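Local coordinates for protein tRNA (cytosine(38)-C(5))-methyltransferase (Schizosaccharomyces pombe, PDB 6FDF) that transfers a methyl group from S-adenosyl-L-methionine to carbon 5 of cytosine 38 in the anticodon loop of tRNA(Asp), at residues M81-Q86 against I124-G129; G254-M259 against L278-A283; L11-L16 against I32-V37. All blocks are in the same frame, centred on the assembly; numbering follows the deposited sequence.

Contact 1: residues M81-Q86 against I124-G129; sequences MSPSCQ and IENVQG
Ser82 and Glu125 meet through their side chains just beyond the point where the two segments run side by side as parallel strands, Met81 being bridged to Ile124. Glu125 leaves its backbone with CG anti to the backbone N (chi1 -171°), and its CB is 4.2 Å from both Ser82 OG and the carbonyl oxygen of Met81. CG carries the bend at chi2, CD follows at 3.7 Å from Ser82 OG, and OE1 receives the hydrogen bond from that hydroxyl, 2.5 Å between OG and OE1, head-on to the carboxylate C-O bond. OE2 has a long, weak ion pair with Arg168. Glu125 N is itself bonded to Met81 O. The pairing joins two signature sequences of the cytosine-C5 methyltransferases, the Pro-Ser-Cys-Gln loop of motif IV, with Cys85 as the predicted active-site residue, and the Glu-Asn-Val of motif VI. Here Asn126 turns its amide toward the loop: ND2 gives Pro83 O a weak, bent bond of 2.9 Å and lies 3.5 Å from Pro83 CG. Its OD1 accepts from a water that in turn accepts from Cys85 N at 2.7 Å, tying the cysteine backbone to the strand. On the sheet face that carries Met81 and Ile124, Met81 CG and Ile124 CG1 lie alongside at 3.8 Å, with Phe105 of helix 103-111 touching Met81, Pro83 and Cys85.

Contact 2: residues G254-M259 against L278-A283; sequences GSILQM and LRYFTA
Leu257 and Arg279 stand side by side and point the same way from an antiparallel hydrogen-bonded pair, closed by Leu257 N to Arg279 O at 2.9 Å and by the return bond from Arg279 N to Leu257 O. CD2 of Leu257 lies over one face of the guanidinium, offset toward its rim and 3.4 Å from NH2. Met259 comes to the same arginine at about a right angle: SD meets the guanidinium at its edge, in plane, 3.4 Å from NE, while CE rests against the arginine methylenes. NH1 is bonded to Tyr280 O and forms a salt bridge with Glu285, an arrangement that would restrict the rotation of the head group. On the face that carries Gln258 and Leu278, CD2 of Leu278 packs on Gln258 CB. Ile256, its CG1 between the backbone N and the carbonyl carbon (chi1 53°), sends CD1 to Leu278 CD2 at 4.0 Å and CG2 to Tyr280 CD1 at 3.7 Å. Ser255 O lies at the edge of the Phe281 ring. The strand pair belongs to a small sheet in which 231-232 runs parallel to 256-258 on its other side, and the chain from Arg279 enters motif IX of the family, where Thr282 N-caps helix 283-289.

Contact 3: residues L11-L16 against I32-V37; sequences LRVLEL and IPADIV
Ile32 opens the contact by laying CG2 alongside CD2 of Leu11, 4.0 Å away and pointing the same way, with Leu27 of helix 22-29 also against Ile32. Pro33, the centre of an inverse gamma turn, presents its carbonyl oxygen to Leu11 N, and this 3.1 Å bond starts the pairing of two parallel strands. Ala34 is bridged to Leu11, and its CB touches Val13 CG2 at 3.8 Å. Asp35 works through its backbone in both directions, its N bonded to Leu11 O at 2.8 Å and its O accepting from Val13 N. The carboxylate of Asp35 is engaged by Arg10 in a salt bridge. Ile36 shares its sheet face with Val13: CG1 is anti to the carbonyl carbon, and the bend at chi2 (-58°) brings CD1 to 3.5 Å from Val13 CB. Its CG2 lies 3.6 Å from OE2 of Glu15, whose carboxylate is held by Tyr50 and by the backbone N of His24. The N-H of Val37 is donated to Val13 O and, on the face of Arg12, Val37 sets CG2 over the centre of the guanidinium, 3.4 Å from CZ. The arginine's NE and NH2 are bonded to the carbonyl oxygens of Asp75 and Phe74, which would keep the flat group turned face-on to the methyl. Strand 11-16, helix 22-29 and strand 34-41 together form a beta-alpha-beta crossover, the first such unit of the Rossmann-like fold of class I methyltransferases.

Contacts 1 and 3 belong to the same seven-stranded sheet, where strand 11-16 lies between 34-41 and 78-81, and 78-81 in turn pairs with 121-127. Their centres are about 20 Å apart, yet they touch where Met81 CB packs on Leu16 CB at 4.1 Å. Contact 1 is the one at the active site: it holds the predicted catalytic Cys85, and the side chain of Ser82 is about 4 Å from the bound S-adenosyl-L-homocysteine. Glu15 of contact 3 is about 6 Å from the same ligand. Contact 2 lies in a separate small sheet, its centre about 27 Å from that of contact 1 and about 35 Å from that of contact 3.

Contact 1: residues M81-Q86 against I124-G129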
loop_
_atom_site.group_PDB
_atom_site.type_symbol
_atom_site.label_atom_id
_atom_site.label_comp_id
_atom_site.label_asym_id
_atom_site.label_seq_id
_atom_site.Cartn_x
_atom_site.Cartn_y
_atom_site.Cartn_z
ATOM N N MET A 81 10.404 1.174 2.557
ATOM C CA MET A 81 9.693 1.546 3.772
ATOM C C MET A 81 8.370 2.205 3.422
ATOM O O MET A 81 8.280 2.961 2.450
ATOM C CB MET A 81 10.537 2.481 4.654
ATOM C CG MET A 81 11.049 3.722 3.948
ATOM S SD MET A 81 12.246 4.639 4.945
ATOM C CE MET A 81 13.754 3.761 4.572
ATOM N N SER A 82 7.353 1.905 4.231
ATOM C CA SER A 82 6.052 2.570 4.169
ATOM C C SER A 82 5.789 3.087 5.578
ATOM O O SER A 82 5.023 2.490 6.349
ATOM C CB SER A 82 4.954 1.623 3.676
ATOM O OG SER A 82 3.756 2.338 3.397
ATOM N N PRO A 83 6.435 4.186 5.961
ATOM C CA PRO A 83 6.444 4.578 7.373
ATOM C C PRO A 83 5.108 5.144 7.827
ATOM O O PRO A 83 4.238 5.501 7.030
ATOM C CB PRO A 83 7.548 5.640 7.444
ATOM C CG PRO A 83 7.638 6.181 6.045
ATOM C CD PRO A 83 7.362 5.001 5.153
ATOM N N SER A 84 4.955 5.206 9.142
ATOM C CA SER A 84 3.768 5.758 9.787
ATOM C C SER A 84 4.136 7.174 10.205
ATOM O O SER A 84 4.862 7.376 11.182
ATOM C CB SER A 84 3.343 4.903 10.978
ATOM O OG SER A 84 2.327 5.544 11.732
ATOM N N CYS A 85 3.645 8.161 9.456
ATOM C CA CYS A 85 4.031 9.539 9.698
ATOM C C CYS A 85 2.886 10.443 10.141
ATOM O O CYS A 85 3.145 11.597 10.497
ATOM C CB CYS A 85 4.711 10.113 8.445
ATOM S SG CYS A 85 6.355 9.362 8.204
ATOM N N GLN A 86 1.639 9.958 10.138
ATOM C CA GLN A 86 0.541 10.791 10.616
ATOM C C GLN A 86 0.461 10.732 12.143
ATOM O O GLN A 86 0.717 9.681 12.737
ATOM C CB GLN A 86 -0.787 10.333 10.011
ATOM C CG GLN A 86 -0.766 10.154 8.507
ATOM C CD GLN A 86 -2.140 10.304 7.885
ATOM O OE1 GLN A 86 -2.708 9.343 7.365
ATOM N NE2 GLN A 86 -2.683 11.515 7.937
ATOM N N ILE A 124 10.490 4.906 -0.631
ATOM C CA ILE A 124 9.608 5.366 0.434
ATOM C C ILE A 124 8.211 5.528 -0.144
ATOM O O ILE A 124 8.050 6.121 -1.215
ATOM C CB ILE A 124 10.100 6.696 1.035
ATOM C CG1 ILE A 124 11.571 6.582 1.447
ATOM C CG2 ILE A 124 9.259 7.077 2.257
ATOM C CD1 ILE A 124 12.152 7.888 1.937
ATOM N N GLU A 125 7.207 5.015 0.560
ATOM C CA GLU A 125 5.812 5.176 0.165
ATOM C C GLU A 125 5.037 5.799 1.320
ATOM O O GLU A 125 5.283 5.479 2.485
ATOM C CB GLU A 125 5.195 3.825 -0.231
ATOM C CG GLU A 125 3.817 3.932 -0.864
ATOM C CD GLU A 125 2.686 3.636 0.105
ATOM O OE1 GLU A 125 2.948 3.493 1.316
ATOM O OE2 GLU A 125 1.533 3.526 -0.359
ATOM N N ASN A 126 4.111 6.700 1.011
ATOM C CA ASN A 126 3.321 7.314 2.071
ATOM C C ASN A 126 2.021 7.850 1.482
ATOM O O ASN A 126 1.794 7.791 0.273
ATOM C CB ASN A 126 4.108 8.419 2.775
ATOM C CG ASN A 126 3.859 8.434 4.264
ATOM O OD1 ASN A 126 3.000 9.167 4.753
ATOM N ND2 ASN A 126 4.585 7.594 4.993
ATOM N N VAL A 127 1.164 8.372 2.357
ATOM C CA VAL A 127 -0.110 8.939 1.920
ATOM C C VAL A 127 0.114 10.297 1.272
ATOM O O VAL A 127 1.097 10.999 1.546
ATOM C CB VAL A 127 -1.103 9.047 3.094
ATOM C CG1 VAL A 127 -1.334 7.679 3.726
ATOM C CG2 VAL A 127 -0.604 10.046 4.119
ATOM N N GLN A 128 -0.805 10.664 0.381
ATOM C CA GLN A 128 -0.792 11.997 -0.199
ATOM C C GLN A 128 -0.838 13.046 0.906
ATOM O O GLN A 128 -1.595 12.925 1.874
ATOM C CB GLN A 128 -1.978 12.166 -1.148
ATOM C CG GLN A 128 -2.001 13.488 -1.889
ATOM C CD GLN A 128 -3.076 13.527 -2.955
ATOM O OE1 GLN A 128 -4.055 12.783 -2.890
ATOM N NE2 GLN A 128 -2.903 14.399 -3.940
ATOM N N GLY A 129 -0.036 14.087 0.752
ATOM C CA GLY A 129 0.121 15.087 1.778
ATOM C C GLY A 129 1.365 14.910 2.618
ATOM O O GLY A 129 1.767 15.848 3.313
HETATM O O HOH W 1 2.206 8.297 7.193
#

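Contact 2: residues G254-M259 against L278-A283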
loop_
_atom_site.group_PDB
_atom_site.type_symbol
_atom_site.label_atom_id
_atom_site.label_comp_id
_atom_site.label_asym_id
_atom_site.label_seq_id
_atom_site.Cartn_x
_atom_site.Cartn_y
_atom_site.Cartn_z
ATOM N N GLY A 254 -14.456 3.177 1.358
ATOM C CA GLY A 254 -14.445 2.286 0.211
ATOM C C GLY A 254 -15.831 2.240 -0.398
ATOM O O GLY A 254 -16.841 2.497 0.263
ATOM N N SER A 255 -15.884 1.932 -1.696
ATOM C CA SER A 255 -17.157 1.785 -2.386
ATOM C C SER A 255 -17.784 0.429 -2.075
ATOM O O SER A 255 -17.126 -0.488 -1.580
ATOM C CB SER A 255 -16.966 1.911 -3.897
ATOM O OG SER A 255 -16.309 3.118 -4.238
ATOM N N ILE A 256 -19.075 0.312 -2.377
ATOM C CA ILE A 256 -19.783 -0.956 -2.287
ATOM C C ILE A 256 -20.335 -1.287 -3.668
ATOM O O ILE A 256 -20.413 -0.432 -4.553
ATOM C CB ILE A 256 -20.908 -0.942 -1.230
ATOM C CG1 ILE A 256 -21.857 0.236 -1.446
ATOM C CG2 ILE A 256 -20.303 -0.879 0.183
ATOM C CD1 ILE A 256 -23.092 0.195 -0.569
ATOM N N LEU A 257 -20.735 -2.544 -3.835
ATOM C CA LEU A 257 -21.062 -3.122 -5.137
ATOM C C LEU A 257 -22.558 -3.382 -5.249
ATOM O O LEU A 257 -23.126 -4.117 -4.433
ATOM C CB LEU A 257 -20.294 -4.426 -5.358
ATOM C CG LEU A 257 -20.505 -5.069 -6.733
ATOM C CD1 LEU A 257 -19.843 -4.245 -7.818
ATOM C CD2 LEU A 257 -19.983 -6.501 -6.735
ATOM N N GLN A 258 -23.183 -2.802 -6.274
ATOM C CA GLN A 258 -24.559 -3.128 -6.634
ATOM C C GLN A 258 -24.565 -4.382 -7.499
ATOM O O GLN A 258 -23.983 -4.390 -8.589
ATOM C CB GLN A 258 -25.208 -1.972 -7.388
ATOM C CG GLN A 258 -26.544 -2.329 -8.035
ATOM C CD GLN A 258 -27.119 -1.192 -8.866
ATOM O OE1 GLN A 258 -26.862 -0.019 -8.599
ATOM N NE2 GLN A 258 -27.907 -1.539 -9.877
ATOM N N MET A 259 -25.222 -5.439 -7.019
ATOM C CA MET A 259 -25.353 -6.667 -7.796
ATOM C C MET A 259 -26.624 -6.724 -8.633
ATOM O O MET A 259 -26.707 -7.553 -9.549
ATOM C CB MET A 259 -25.293 -7.886 -6.874
ATOM C CG MET A 259 -23.943 -8.059 -6.187
ATOM S SD MET A 259 -23.715 -9.671 -5.404
ATOM C CE MET A 259 -24.761 -9.511 -3.961
ATOM N N LEU A 278 -26.790 -4.698 -2.506
ATOM C CA LEU A 278 -25.492 -4.093 -2.253
ATOM C C LEU A 278 -24.676 -4.982 -1.327
ATOM O O LEU A 278 -25.176 -5.431 -0.290
ATOM C CB LEU A 278 -25.673 -2.712 -1.625
ATOM C CG LEU A 278 -26.415 -1.703 -2.500
ATOM C CD1 LEU A 278 -27.011 -0.585 -1.651
ATOM C CD2 LEU A 278 -25.471 -1.131 -3.535
ATOM N N ARG A 279 -23.417 -5.216 -1.689
ATOM C CA ARG A 279 -22.503 -5.976 -0.853
ATOM C C ARG A 279 -21.157 -5.270 -0.785
ATOM O O ARG A 279 -20.800 -4.488 -1.669
ATOM C CB ARG A 279 -22.307 -7.411 -1.373
ATOM C CG ARG A 279 -21.529 -7.537 -2.688
ATOM C CD ARG A 279 -21.188 -9.014 -2.926
ATOM N NE ARG A 279 -20.576 -9.311 -4.223
ATOM C CZ ARG A 279 -19.268 -9.239 -4.467
ATOM N NH1 ARG A 279 -18.429 -8.845 -3.514
ATOM N NH2 ARG A 279 -18.796 -9.552 -5.671
ATOM N N TYR A 280 -20.407 -5.556 0.282
ATOM C CA TYR A 280 -19.009 -5.159 0.334
ATOM C C TYR A 280 -18.200 -6.000 -0.647
ATOM O O TYR A 280 -18.560 -7.136 -0.963
ATOM C CB TYR A 280 -18.452 -5.332 1.753
ATOM C CG TYR A 280 -19.200 -4.514 2.781
ATOM C CD1 TYR A 280 -19.021 -3.135 2.859
ATOM C CD2 TYR A 280 -20.083 -5.115 3.673
ATOM C CE1 TYR A 280 -19.710 -2.373 3.788
ATOM C CE2 TYR A 280 -20.774 -4.361 4.611
ATOM C CZ TYR A 280 -20.579 -2.992 4.666
ATOM O OH TYR A 280 -21.264 -2.234 5.595
ATOM N N PHE A 281 -17.103 -5.430 -1.142
ATOM C CA PHE A 281 -16.096 -6.260 -1.788
ATOM C C PHE A 281 -15.545 -7.252 -0.776
ATOM O O PHE A 281 -15.381 -6.927 0.402
ATOM C CB PHE A 281 -14.963 -5.398 -2.355
ATOM C CG PHE A 281 -15.373 -4.565 -3.534
ATOM C CD1 PHE A 281 -15.458 -5.126 -4.799
ATOM C CD2 PHE A 281 -15.673 -3.221 -3.383
ATOM C CE1 PHE A 281 -15.839 -4.361 -5.889
ATOM C CE2 PHE A 281 -16.053 -2.454 -4.470
ATOM C CZ PHE A 281 -16.137 -3.027 -5.724
ATOM N N THR A 282 -15.277 -8.472 -1.233
ATOM C CA THR A 282 -14.613 -9.437 -0.370
ATOM C C THR A 282 -13.154 -9.036 -0.178
ATOM O O THR A 282 -12.596 -8.253 -0.950
ATOM C CB THR A 282 -14.694 -10.842 -0.965
ATOM O OG1 THR A 282 -13.790 -10.935 -2.073
ATOM C CG2 THR A 282 -16.110 -11.146 -1.442
ATOM N N ALA A 283 -12.524 -9.587 0.864
ATOM C CA ALA A 283 -11.111 -9.281 1.076
ATOM C C ALA A 283 -10.260 -9.765 -0.092
ATOM O O ALA A 283 -9.270 -9.113 -0.445
ATOM C CB ALA A 283 -10.613 -9.888 2.388
#

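Contact 3: residues L11-L16 against I32-V37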
loop_
_atom_site.group_PDB
_atom_site.type_symbol
_atom_site.label_atom_id
_atom_site.label_comp_id
_atom_site.label_asym_id
_atom_site.label_seq_id
_atom_site.Cartn_x
_atom_site.Cartn_y
_atom_site.Cartn_z
ATOM N N LEU A 11 20.585 -9.103 -4.801
ATOM C CA LEU A 11 20.347 -7.858 -4.081
ATOM C C LEU A 11 19.785 -8.159 -2.697
ATOM O O LEU A 11 18.723 -8.782 -2.574
ATOM C CB LEU A 11 19.387 -6.967 -4.869
ATOM C CG LEU A 11 19.026 -5.608 -4.264
ATOM C CD1 LEU A 11 20.235 -4.691 -4.258
ATOM C CD2 LEU A 11 17.873 -4.973 -5.024
ATOM N N ARG A 12 20.483 -7.700 -1.657
ATOM C CA ARG A 12 19.988 -7.835 -0.291
ATOM C C ARG A 12 19.050 -6.671 0.008
ATOM O O ARG A 12 19.439 -5.506 -0.129
ATOM C CB ARG A 12 21.151 -7.874 0.701
ATOM C CG ARG A 12 22.074 -9.084 0.524
ATOM C CD ARG A 12 23.323 -8.971 1.408
ATOM N NE ARG A 12 23.025 -8.907 2.842
ATOM C CZ ARG A 12 22.805 -9.970 3.615
ATOM N NH1 ARG A 12 22.821 -11.197 3.101
ATOM N NH2 ARG A 12 22.559 -9.810 4.910
ATOM N N VAL A 13 17.823 -6.987 0.423
ATOM C CA VAL A 13 16.766 -6.001 0.632
ATOM C C VAL A 13 16.320 -6.022 2.086
ATOM O O VAL A 13 16.110 -7.094 2.665
ATOM C CB VAL A 13 15.565 -6.262 -0.296
ATOM C CG1 VAL A 13 14.512 -5.166 -0.120
ATOM C CG2 VAL A 13 16.016 -6.357 -1.740
ATOM N N LEU A 14 16.157 -4.836 2.668
ATOM C CA LEU A 14 15.568 -4.678 3.995
ATOM C C LEU A 14 14.178 -4.077 3.822
ATOM O O LEU A 14 14.037 -2.997 3.244
ATOM C CB LEU A 14 16.441 -3.786 4.875
ATOM C CG LEU A 14 15.924 -3.463 6.276
ATOM C CD1 LEU A 14 15.837 -4.733 7.121
ATOM C CD2 LEU A 14 16.816 -2.421 6.932
ATOM N N GLU A 15 13.163 -4.766 4.329
ATOM C CA GLU A 15 11.765 -4.405 4.083
ATOM C C GLU A 15 11.169 -3.895 5.397
ATOM O O GLU A 15 10.678 -4.672 6.215
ATOM C CB GLU A 15 11.017 -5.619 3.522
ATOM C CG GLU A 15 9.594 -5.381 3.063
ATOM C CD GLU A 15 8.966 -6.644 2.499
ATOM O OE1 GLU A 15 7.785 -6.589 2.089
ATOM O OE2 GLU A 15 9.653 -7.695 2.465
ATOM N N LEU A 16 11.232 -2.579 5.597
ATOM C CA LEU A 16 10.778 -1.955 6.836
ATOM C C LEU A 16 9.294 -1.617 6.755
ATOM O O LEU A 16 8.807 -1.185 5.705
ATOM C CB LEU A 16 11.579 -0.682 7.108
ATOM C CG LEU A 16 13.090 -0.872 7.255
ATOM C CD1 LEU A 16 13.813 0.461 7.220
ATOM C CD2 LEU A 16 13.388 -1.620 8.545
ATOM N N ILE A 32 13.103 -8.974 -9.746
ATOM C CA ILE A 32 14.334 -8.585 -9.067
ATOM C C ILE A 32 14.891 -9.826 -8.383
ATOM O O ILE A 32 14.189 -10.452 -7.574
ATOM C CB ILE A 32 14.089 -7.453 -8.054
ATOM C CG1 ILE A 32 13.406 -6.265 -8.734
ATOM C CG2 ILE A 32 15.390 -7.023 -7.402
ATOM C CD1 ILE A 32 14.095 -5.801 -10.009
ATOM N N PRO A 33 16.124 -10.228 -8.680
ATOM C CA PRO A 33 16.752 -11.297 -7.893
ATOM C C PRO A 33 17.076 -10.801 -6.497
ATOM O O PRO A 33 18.211 -10.407 -6.216
ATOM C CB PRO A 33 18.017 -11.627 -8.692
ATOM C CG PRO A 33 18.337 -10.357 -9.416
ATOM C CD PRO A 33 17.011 -9.721 -9.742
ATOM N N ALA A 34 16.084 -10.819 -5.614
ATOM C CA ALA A 34 16.157 -10.119 -4.342
ATOM C C ALA A 34 16.068 -11.122 -3.205
ATOM O O ALA A 34 15.224 -12.023 -3.225
ATOM C CB ALA A 34 15.040 -9.078 -4.216
ATOM N N ASP A 35 16.942 -10.964 -2.226
ATOM C CA ASP A 35 16.876 -11.710 -0.979
ATOM C C ASP A 35 16.427 -10.734 0.100
ATOM O O ASP A 35 17.203 -9.869 0.517
ATOM C CB ASP A 35 18.226 -12.337 -0.642
ATOM C CG ASP A 35 18.775 -13.186 -1.775
ATOM O OD1 ASP A 35 17.969 -13.762 -2.539
ATOM O OD2 ASP A 35 20.015 -13.275 -1.905
ATOM N N ILE A 36 15.168 -10.849 0.526
ATOM C CA ILE A 36 14.699 -10.083 1.676
ATOM C C ILE A 36 15.442 -10.609 2.894
ATOM O O ILE A 36 15.141 -11.697 3.401
ATOM C CB ILE A 36 13.173 -10.185 1.871
ATOM C CG1 ILE A 36 12.425 -9.720 0.621
ATOM C CG2 ILE A 36 12.731 -9.360 3.079
ATOM C CD1 ILE A 36 12.749 -8.334 0.215
ATOM N N VAL A 37 16.445 -9.857 3.344
ATOM C CA VAL A 37 17.227 -10.281 4.499
ATOM C C VAL A 37 16.362 -10.282 5.751
ATOM O O VAL A 37 16.448 -11.191 6.591
ATOM C CB VAL A 37 18.459 -9.372 4.651
ATOM C CG1 VAL A 37 19.177 -9.647 5.963
ATOM C CG2 VAL A 37 19.397 -9.560 3.471
#